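Local coordinates for O-methyltransferase, SAM-dependent (Legionella pneumophila subsp. pneumophila, PDB 3R3H), which probably transfers a methyl group from S-adenosylmethionine to a hydroxyl oxygen of a substrate that has not been identified, at residues Leu6-Thr9 with Pro10-Lys14; Ser74-Ala77 with Met78-Leu82; Asp92-Glu95 with Gly96-His100; Ser127-Glu131 with Gly132-Gln136. All coordinates share one frame; numbering follows the deposited sequence.

Interaction 1 (Leu6-Thr9 with Pro10-Lys14)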
loop_
_atom_site.group_PDB
_atom_site.type_symbol
_atom_site.label_atom_id
_atom_site.label_comp_id
_atom_site.label_asym_id
_atom_site.label_seq_id
_atom_site.Cartn_x
_atom_site.Cartn_y
_atom_site.Cartn_z
ATOM N N LEU A 6 12.619 9.683 -3.003
ATOM C CA LEU A 6 13.012 9.410 -1.613
ATOM C C LEU A 6 14.065 8.310 -1.437
ATOM O O LEU A 6 13.773 7.118 -1.590
ATOM C CB LEU A 6 11.766 9.071 -0.773
ATOM N N SER A 7 15.287 8.719 -1.099
ATOM C CA SER A 7 16.394 7.783 -0.884
ATOM C C SER A 7 16.329 7.273 0.557
ATOM O O SER A 7 16.668 7.999 1.497
ATOM C CB SER A 7 17.744 8.484 -1.136
ATOM N N LEU A 8 15.892 6.027 0.738
ATOM C CA LEU A 8 15.789 5.480 2.085
ATOM C C LEU A 8 17.162 5.081 2.577
ATOM O O LEU A 8 17.833 4.272 1.941
ATOM C CB LEU A 8 14.864 4.264 2.118
ATOM C CG LEU A 8 14.541 3.733 3.522
ATOM C CD1 LEU A 8 13.830 4.808 4.349
ATOM C CD2 LEU A 8 13.668 2.486 3.409
ATOM N N THR A 9 17.569 5.671 3.703
ATOM C CA THR A 9 18.868 5.395 4.324
ATOM C C THR A 9 18.633 4.518 5.562
ATOM O O THR A 9 17.487 4.333 5.992
ATOM C CB THR A 9 19.584 6.706 4.764
ATOM O OG1 THR A 9 18.922 7.264 5.905
ATOM C CG2 THR A 9 19.564 7.719 3.644
ATOM N N PRO A 10 19.711 3.946 6.139
ATOM C CA PRO A 10 19.581 3.095 7.329
ATOM C C PRO A 10 19.042 3.860 8.528
ATOM O O PRO A 10 18.276 3.326 9.330
ATOM C CB PRO A 10 21.008 2.611 7.567
ATOM C CG PRO A 10 21.568 2.556 6.193
ATOM C CD PRO A 10 21.072 3.844 5.582
ATOM N N GLU A 11 19.449 5.120 8.635
ATOM C CA GLU A 11 19.027 5.967 9.739
ATOM C C GLU A 11 17.542 6.275 9.684
ATOM O O GLU A 11 16.877 6.331 10.709
ATOM C CB GLU A 11 19.808 7.283 9.742
ATOM C CG GLU A 11 21.306 7.127 9.954
ATOM C CD GLU A 11 22.064 6.915 8.662
ATOM O OE1 GLU A 11 21.793 5.915 7.971
ATOM O OE2 GLU A 11 22.933 7.754 8.338
ATOM N N LEU A 12 17.023 6.477 8.480
ATOM C CA LEU A 12 15.607 6.785 8.301
ATOM C C LEU A 12 14.745 5.531 8.424
ATOM O O LEU A 12 13.627 5.577 8.936
ATOM C CB LEU A 12 15.393 7.444 6.934
ATOM C CG LEU A 12 14.012 8.022 6.629
ATOM C CD1 LEU A 12 13.596 9.043 7.685
ATOM C CD2 LEU A 12 14.062 8.654 5.244
ATOM N N TYR A 13 15.276 4.414 7.942
ATOM C CA TYR A 13 14.579 3.140 8.010
ATOM C C TYR A 13 14.423 2.817 9.483
ATOM O O TYR A 13 13.422 2.245 9.912
ATOM C CB TYR A 13 15.405 2.053 7.327
ATOM C CG TYR A 13 14.765 0.692 7.359
ATOM C CD1 TYR A 13 13.569 0.448 6.682
ATOM C CD2 TYR A 13 15.357 -0.357 8.059
ATOM C CE1 TYR A 13 12.976 -0.816 6.697
ATOM C CE2 TYR A 13 14.774 -1.627 8.086
ATOM C CZ TYR A 13 13.581 -1.848 7.402
ATOM O OH TYR A 13 12.990 -3.087 7.420
ATOM N N LYS A 14 15.439 3.194 10.252
ATOM C CA LYS A 14 15.455 2.998 11.699
ATOM C C LYS A 14 14.278 3.768 12.312
ATOM O O LYS A 14 13.583 3.262 13.193
ATOM C CB LYS A 14 16.767 3.541 12.281
ATOM C CG LYS A 14 17.574 2.561 13.117
ATOM C CD LYS A 14 18.562 1.750 12.259
ATOM C CE LYS A 14 17.885 0.704 11.365
ATOM N NZ LYS A 14 18.867 -0.064 10.533
#
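Thr9 caps the start of helix 10-20 as its N-cap residue, its hydroxyl reaching forward to the backbone N-H of Leu12 in the first turn. Thr9 OG1 accepts from Leu12 N at 3.3 Å, with a fairly straight N-H...O angle of 155°. The torsion makes this possible: at chi1 72° OG1 sits between the backbone N and the carbonyl carbon, which turns it toward the open N-H groups of the helix, while CG2 lies anti to the carbonyl carbon. The carbonyl of Thr9 opens the helical bonding proper, Thr9 O accepting from Tyr13 N at 2.9 Å and, weakly, from Leu12 N. The Glu11 chain, bent at chi2, brings its carboxylate back to the flank of Thr9. Just before the cap, Leu8 sets its CD1 methyl on the branch of Leu12, the two side chains crossing at about a right angle. The second subunit covers this turn, with its Ile178 on Glu11 and Leu12 and its His5 against Leu8 and the Tyr13 ring. The Tyr13 hydroxyl is tied to Glu47 of the same chain, and near the ring's other end the second methyl of Leu8 comes in obliquely, Leu8 CD2 lying 3.9 Å from Tyr13 CD1.

Interaction 2 (Ser74-Ala77 with Met78-Leu82)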
loop_
_atom_site.group_PDB
_atom_site.type_symbol
_atom_site.label_atom_id
_atom_site.label_comp_id
_atom_site.label_asym_id
_atom_site.label_seq_id
_atom_site.Cartn_x
_atom_site.Cartn_y
_atom_site.Cartn_z
ATOM N N SER A 74 6.221 -14.519 7.585
ATOM C CA SER A 74 5.097 -13.891 6.896
ATOM C C SER A 74 3.793 -14.664 7.111
ATOM O O SER A 74 2.708 -14.084 7.087
ATOM C CB SER A 74 5.394 -13.737 5.387
ATOM O OG SER A 74 5.977 -14.905 4.837
ATOM N N ALA A 75 3.906 -15.970 7.331
ATOM C CA ALA A 75 2.732 -16.814 7.558
ATOM C C ALA A 75 2.123 -16.506 8.935
ATOM O O ALA A 75 0.891 -16.541 9.116
ATOM C CB ALA A 75 3.127 -18.295 7.473
ATOM N N LEU A 76 3.002 -16.207 9.893
ATOM C CA LEU A 76 2.585 -15.893 11.243
ATOM C C LEU A 76 1.898 -14.540 11.265
ATOM O O LEU A 76 0.758 -14.407 11.743
ATOM C CB LEU A 76 3.806 -15.875 12.152
ATOM C CG LEU A 76 3.553 -15.516 13.622
ATOM C CD1 LEU A 76 2.561 -16.502 14.240
ATOM C CD2 LEU A 76 4.879 -15.544 14.360
ATOM N N ALA A 77 2.603 -13.538 10.739
ATOM C CA ALA A 77 2.083 -12.167 10.673
ATOM C C ALA A 77 0.713 -12.157 10.022
ATOM O O ALA A 77 -0.187 -11.474 10.488
ATOM C CB ALA A 77 3.034 -11.279 9.873
ATOM N N MET A 78 0.567 -12.924 8.943
ATOM C CA MET A 78 -0.697 -13.010 8.221
ATOM C C MET A 78 -1.841 -13.547 9.086
ATOM O O MET A 78 -2.935 -12.972 9.078
ATOM C CB MET A 78 -0.534 -13.878 6.960
ATOM C CG MET A 78 -0.157 -13.072 5.712
ATOM S SD MET A 78 0.145 -14.047 4.211
ATOM C CE MET A 78 1.713 -13.352 3.711
ATOM N N SER A 79 -1.610 -14.632 9.834
ATOM C CA SER A 79 -2.693 -15.180 10.658
ATOM C C SER A 79 -2.979 -14.303 11.869
ATOM O O SER A 79 -4.083 -14.314 12.408
ATOM C CB SER A 79 -2.391 -16.619 11.103
ATOM O OG SER A 79 -1.461 -16.668 12.159
ATOM N N LEU A 80 -1.984 -13.531 12.292
ATOM C CA LEU A 80 -2.160 -12.631 13.432
ATOM C C LEU A 80 -3.159 -11.543 13.088
ATOM O O LEU A 80 -3.832 -11.011 13.965
ATOM C CB LEU A 80 -0.837 -11.975 13.817
ATOM C CG LEU A 80 0.138 -12.816 14.634
ATOM C CD1 LEU A 80 1.445 -12.054 14.778
ATOM C CD2 LEU A 80 -0.455 -13.106 16.010
ATOM N N ALA A 81 -3.243 -11.213 11.803
ATOM C CA ALA A 81 -4.151 -10.181 11.332
ATOM C C ALA A 81 -5.450 -10.817 10.853
ATOM O O ALA A 81 -6.330 -10.143 10.331
ATOM C CB ALA A 81 -3.495 -9.397 10.210
ATOM N N LEU A 82 -5.561 -12.124 11.043
ATOM C CA LEU A 82 -6.747 -12.869 10.638
ATOM C C LEU A 82 -7.657 -13.174 11.819
ATOM O O LEU A 82 -7.201 -13.304 12.961
ATOM C CB LEU A 82 -6.349 -14.196 9.974
ATOM C CG LEU A 82 -5.947 -14.279 8.500
ATOM C CD1 LEU A 82 -5.607 -15.710 8.128
ATOM C CD2 LEU A 82 -7.099 -13.793 7.653
#
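Ser74-Ala77 and Met78-Leu80 are successive turns of helix 73-80, and Ala81 and Leu82 lead out of it; the turns are joined by i to i+4 bonds from Met78 N to Ser74 O, Ser79 N to Ala75 O and Leu80 N to Leu76 O, and then by a weak one from Ala81 N to Ala77 O. Leu76 O does double duty. Leu80 N approaches it at 2.9 Å, nearly in line with its C=O bond, and the hydroxyl of Ser79 donates to it from the flank, Ser79 OG lying 3.2 Å from Leu76 O. With chi1 at 77°, OG of Ser79 swings between its own N and carbonyl carbon, back toward the preceding turn, so the polar end of this buried side chain is spent on the helix's own backbone. Met78 runs back the same way along a different face. Its chain is extended through CG and SD and bends only at chi3, which lays the terminal methyl beside Ser74, with Met78 CE 4.1 Å from Ser74 CB. On a further face Leu76 and Leu80 sit one turn apart, Leu76 CG and Leu80 CD1 being 4.2 Å from each other. The helix is the crossover of a beta-alpha-beta unit between strands 63-68 and 87-92. Met78 rests on Val64 and Glu66 of strand 63-68, and Ser74 OG bonds to Glu66. Helix 25-32 covers Leu76, Ala77 and Leu80 through Leu27, while helix 46-59 packs against Ala77 through Gln53 and Met78 through Ile56.

Interaction 3 (Asp92-Glu95 with Gly96-His100)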
loop_
_atom_site.group_PDB
_atom_site.type_symbol
_atom_site.label_atom_id
_atom_site.label_comp_id
_atom_site.label_asym_id
_atom_site.label_seq_id
_atom_site.Cartn_x
_atom_site.Cartn_y
_atom_site.Cartn_z
ATOM N N ASP A 92 5.736 -23.775 1.354
ATOM C CA ASP A 92 7.193 -23.665 1.389
ATOM C C ASP A 92 7.878 -24.611 0.402
ATOM O O ASP A 92 7.924 -25.832 0.604
ATOM C CB ASP A 92 7.740 -23.898 2.799
ATOM C CG ASP A 92 9.207 -23.489 2.923
ATOM O OD1 ASP A 92 9.861 -23.818 3.941
ATOM O OD2 ASP A 92 9.713 -22.822 1.992
ATOM N N ILE A 93 8.406 -24.010 -0.666
ATOM C CA ILE A 93 9.078 -24.713 -1.754
ATOM C C ILE A 93 10.518 -25.028 -1.392
ATOM O O ILE A 93 11.159 -25.874 -2.021
ATOM C CB ILE A 93 9.072 -23.857 -3.019
ATOM C CG1 ILE A 93 9.996 -22.653 -2.830
ATOM C CG2 ILE A 93 7.656 -23.377 -3.286
ATOM C CD1 ILE A 93 10.209 -21.828 -4.064
ATOM N N ASN A 94 11.023 -24.335 -0.378
ATOM C CA ASN A 94 12.390 -24.523 0.085
ATOM C C ASN A 94 12.724 -26.000 0.339
ATOM O O ASN A 94 11.991 -26.717 1.052
ATOM C CB ASN A 94 12.594 -23.713 1.370
ATOM C CG ASN A 94 14.040 -23.690 1.840
ATOM O OD1 ASN A 94 14.935 -24.207 1.182
ATOM N ND2 ASN A 94 14.270 -23.064 2.980
ATOM N N GLU A 95 13.813 -26.467 -0.259
ATOM C CA GLU A 95 14.223 -27.837 -0.027
ATOM C C GLU A 95 15.669 -27.868 0.445
ATOM O O GLU A 95 16.338 -28.908 0.428
ATOM C CB GLU A 95 14.016 -28.710 -1.261
ATOM C CG GLU A 95 14.303 -28.087 -2.594
ATOM C CD GLU A 95 13.858 -29.005 -3.717
ATOM O OE1 GLU A 95 14.568 -29.995 -4.000
ATOM O OE2 GLU A 95 12.779 -28.750 -4.296
ATOM N N GLY A 96 16.131 -26.695 0.873
ATOM C CA GLY A 96 17.463 -26.545 1.426
ATOM C C GLY A 96 17.248 -26.529 2.932
ATOM O O GLY A 96 16.282 -27.108 3.435
ATOM N N TRP A 97 18.121 -25.845 3.657
ATOM C CA TRP A 97 18.007 -25.775 5.108
ATOM C C TRP A 97 16.900 -24.906 5.676
ATOM O O TRP A 97 16.673 -23.787 5.226
ATOM C CB TRP A 97 19.319 -25.312 5.729
ATOM C CG TRP A 97 20.441 -26.247 5.525
ATOM C CD1 TRP A 97 21.326 -26.252 4.485
ATOM C CD2 TRP A 97 20.805 -27.345 6.372
ATOM N NE1 TRP A 97 22.221 -27.286 4.634
ATOM C CE2 TRP A 97 21.925 -27.974 5.781
ATOM C CE3 TRP A 97 20.294 -27.861 7.572
ATOM C CZ2 TRP A 97 22.543 -29.097 6.351
ATOM C CZ3 TRP A 97 20.913 -28.980 8.138
ATOM C CH2 TRP A 97 22.025 -29.581 7.524
ATOM N N THR A 98 16.232 -25.440 6.693
ATOM C CA THR A 98 15.162 -24.734 7.395
ATOM C C THR A 98 15.150 -25.154 8.858
ATOM O O THR A 98 15.971 -25.943 9.318
ATOM C CB THR A 98 13.737 -25.062 6.822
ATOM O OG1 THR A 98 13.741 -26.380 6.253
ATOM C CG2 THR A 98 13.293 -24.016 5.796
ATOM N N LYS A 99 14.191 -24.588 9.566
ATOM C CA LYS A 99 13.911 -24.871 10.958
ATOM C C LYS A 99 12.424 -24.643 10.920
ATOM O O LYS A 99 11.941 -23.780 10.188
ATOM C CB LYS A 99 14.552 -23.856 11.893
ATOM C CG LYS A 99 15.917 -24.255 12.372
ATOM C CD LYS A 99 16.487 -23.200 13.281
ATOM C CE LYS A 99 17.960 -23.466 13.543
ATOM N NZ LYS A 99 18.658 -22.309 14.184
ATOM N N HIS A 100 11.678 -25.419 11.674
ATOM C CA HIS A 100 10.251 -25.229 11.642
ATOM C C HIS A 100 9.816 -24.041 12.450
ATOM O O HIS A 100 10.457 -23.665 13.423
ATOM C CB HIS A 100 9.596 -26.502 12.090
ATOM C CG HIS A 100 9.966 -27.649 11.219
ATOM N ND1 HIS A 100 9.755 -27.628 9.858
ATOM C CD2 HIS A 100 10.611 -28.807 11.489
ATOM C CE1 HIS A 100 10.257 -28.728 9.324
ATOM N NE2 HIS A 100 10.782 -29.460 10.293
#
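Gly96 N donates to Asn94 OD1 at 2.8 Å, a good bond with an N-H...O angle of 157° in which the N-H comes from above the plane of the amide. The other end of the same amide reaches farther along the loop: Asn94 ND2 gives a weak bond to the carbonyl of Trp97, with ND2 and Trp97 O 3.4 Å apart. Asn94 carries its CG anti to the backbone N (chi1 -172°), and this directs the amide across the bend, where both its ends find backbone partners. From the far side Thr98 comes head-on, its CG2 methyl set against the amide and, more loosely, against Asp92, with Thr98 CG2 3.9 Å from Asp92 OD1. Asp92 closes an Asx turn of its own, its OD2 accepting from Asn94 N at 3.1 Å from above the carboxylate plane. Phe70 N also donates to OD2, fastening the loop to the one after strand 63-68. In the Rossmann-like methyltransferase fold an acidic residue at the end of the second strand commonly meets the ribose of S-adenosylmethionine, and Asp92 has that position. The chemistry implies a loop shaped by side-chain-to-backbone bonds, with two backbone N-H groups sharing one carboxylate oxygen.

Interaction 4 (Ser127-Glu131 with Gly132-Gln136)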
loop_
_atom_site.group_PDB
_atom_site.type_symbol
_atom_site.label_atom_id
_atom_site.label_comp_id
_atom_site.label_asym_id
_atom_site.label_seq_id
_atom_site.Cartn_x
_atom_site.Cartn_y
_atom_site.Cartn_z
ATOM N N SER A 127 -3.247 -28.599 -6.833
ATOM C CA SER A 127 -3.912 -29.419 -5.842
ATOM C C SER A 127 -4.990 -28.605 -5.124
ATOM O O SER A 127 -6.092 -29.098 -4.855
ATOM C CB SER A 127 -2.894 -29.926 -4.830
ATOM O OG SER A 127 -3.522 -30.093 -3.573
ATOM N N LEU A 128 -4.648 -27.360 -4.801
ATOM C CA LEU A 128 -5.570 -26.454 -4.127
ATOM C C LEU A 128 -6.762 -26.138 -5.019
ATOM O O LEU A 128 -7.875 -25.952 -4.527
ATOM C CB LEU A 128 -4.861 -25.160 -3.757
ATOM C CG LEU A 128 -3.914 -25.203 -2.568
ATOM C CD1 LEU A 128 -3.201 -23.873 -2.458
ATOM C CD2 LEU A 128 -4.694 -25.486 -1.306
ATOM N N LEU A 129 -6.517 -26.063 -6.326
ATOM C CA LEU A 129 -7.579 -25.794 -7.289
ATOM C C LEU A 129 -8.500 -26.997 -7.367
ATOM O O LEU A 129 -9.719 -26.863 -7.212
ATOM C CB LEU A 129 -7.005 -25.510 -8.676
ATOM C CG LEU A 129 -6.889 -24.040 -9.073
ATOM C CD1 LEU A 129 -6.429 -23.957 -10.520
ATOM C CD2 LEU A 129 -8.236 -23.348 -8.899
ATOM N N ASN A 130 -7.909 -28.166 -7.627
ATOM C CA ASN A 130 -8.655 -29.424 -7.716
ATOM C C ASN A 130 -9.557 -29.506 -6.492
ATOM O O ASN A 130 -10.783 -29.418 -6.580
ATOM C CB ASN A 130 -7.697 -30.633 -7.692
ATOM C CG ASN A 130 -6.986 -30.877 -9.029
ATOM O OD1 ASN A 130 -6.717 -29.944 -9.798
ATOM N ND2 ASN A 130 -6.657 -32.145 -9.295
ATOM N N GLU A 131 -8.912 -29.652 -5.344
ATOM C CA GLU A 131 -9.584 -29.785 -4.066
ATOM C C GLU A 131 -10.592 -28.711 -3.669
ATOM O O GLU A 131 -11.773 -29.014 -3.488
ATOM C CB GLU A 131 -8.530 -29.935 -2.965
ATOM C CG GLU A 131 -7.597 -31.124 -3.196
ATOM C CD GLU A 131 -8.352 -32.414 -3.535
ATOM O OE1 GLU A 131 -9.162 -32.875 -2.699
ATOM O OE2 GLU A 131 -8.142 -32.962 -4.643
ATOM N N GLY A 132 -10.145 -27.463 -3.547
ATOM C CA GLY A 132 -11.044 -26.407 -3.107
ATOM C C GLY A 132 -11.747 -25.488 -4.086
ATOM O O GLY A 132 -12.466 -24.582 -3.659
ATOM N N GLY A 133 -11.554 -25.702 -5.383
ATOM C CA GLY A 133 -12.211 -24.847 -6.358
ATOM C C GLY A 133 -11.451 -23.563 -6.658
ATOM O O GLY A 133 -10.407 -23.294 -6.065
ATOM N N GLU A 134 -11.993 -22.739 -7.547
ATOM C CA GLU A 134 -11.313 -21.513 -7.939
ATOM C C GLU A 134 -11.313 -20.271 -7.033
ATOM O O GLU A 134 -10.251 -19.796 -6.646
ATOM C CB GLU A 134 -11.741 -21.123 -9.368
ATOM C CG GLU A 134 -11.098 -22.031 -10.453
ATOM C CD GLU A 134 -11.193 -21.481 -11.887
ATOM O OE1 GLU A 134 -11.471 -20.271 -12.053
ATOM O OE2 GLU A 134 -10.966 -22.263 -12.846
ATOM N N HIS A 135 -12.462 -19.728 -6.668
ATOM C CA HIS A 135 -12.404 -18.518 -5.857
ATOM C C HIS A 135 -12.404 -18.781 -4.361
ATOM O O HIS A 135 -13.423 -18.683 -3.688
ATOM C CB HIS A 135 -13.515 -17.573 -6.305
ATOM C CG HIS A 135 -13.449 -17.251 -7.771
ATOM N ND1 HIS A 135 -14.343 -16.412 -8.402
ATOM C CD2 HIS A 135 -12.590 -17.673 -8.732
ATOM C CE1 HIS A 135 -14.037 -16.332 -9.687
ATOM N NE2 HIS A 135 -12.978 -17.090 -9.914
ATOM N N GLN A 136 -11.209 -19.100 -3.867
ATOM C CA GLN A 136 -10.940 -19.454 -2.467
ATOM C C GLN A 136 -10.238 -18.427 -1.592
ATOM O O GLN A 136 -10.559 -18.270 -0.416
ATOM C CB GLN A 136 -10.057 -20.689 -2.406
ATOM C CG GLN A 136 -10.706 -22.001 -2.669
ATOM C CD GLN A 136 -9.684 -23.113 -2.568
ATOM O OE1 GLN A 136 -8.828 -23.266 -3.447
ATOM N NE2 GLN A 136 -9.746 -23.881 -1.482
#
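Gly133 turns the chain out of helix 121-132 with a positive phi of 85° and a fully extended psi of 180°, a backbone shape that glycine adopts readily and that breaks the helical spiral at once. Before the break the helix completes its last bonds. Gly132 N donates to Leu128 O at 2.9 Å, coming from above the carbonyl plane. Gly133 N, although its own residue has already left the helix, still reaches Leu129 O at 2.8 Å. The chain then runs off roughly across the helix direction, and side chains beyond the glycines reach back to it. Leu129 and Glu134 run at a slant to each other, and the touching parts are aliphatic: the methyl Leu129 CD2 meets the methylene Glu134 CG at 3.5 Å. That methyl also lies against the carbonyl of Gly133. The rest of the Glu134 chain is extended beyond CG and carries its carboxylate away from the leucine. Gln136, with CG anti to its carbonyl carbon (chi1 -77°), sends an extended chain back to the end of the helix, where its amide group lies near the carbonyl of Leu128. Between them, His135 is the centre of an inverse gamma turn, whose closing bond is weak and doubtful. Helix 149-159 closes one side, Lys158 touching both Leu129 and Glu134, and Leu159 touching Leu129 and Gln136. The arrangement is a helix C-terminus ended by glycine, here the tight connection by which the Rossmann-like methyltransferase fold passes from helix 121-132 into strand 137-143.

In the fold
The four contacts follow one another along the chain without touching. Interactions 2 and 3 are the nearest in space, their centres about 19 Å apart; interaction 3 and the Ser74 end of interaction 2 lie where the first two strands of the Rossmann-like sheet end, and both are tied to strand 63-68 or the loop after it. That is the side where S-adenosylmethionine is expected by analogy with the family; the cofactor position itself is inferred. Interaction 4 leads into the start of strand 137-143, at the other end of the parallel strands. The centres of interactions 1 and 4 are about 42 Å apart, on opposite sides of the chain's centre, and interaction 1 meets the second subunit instead.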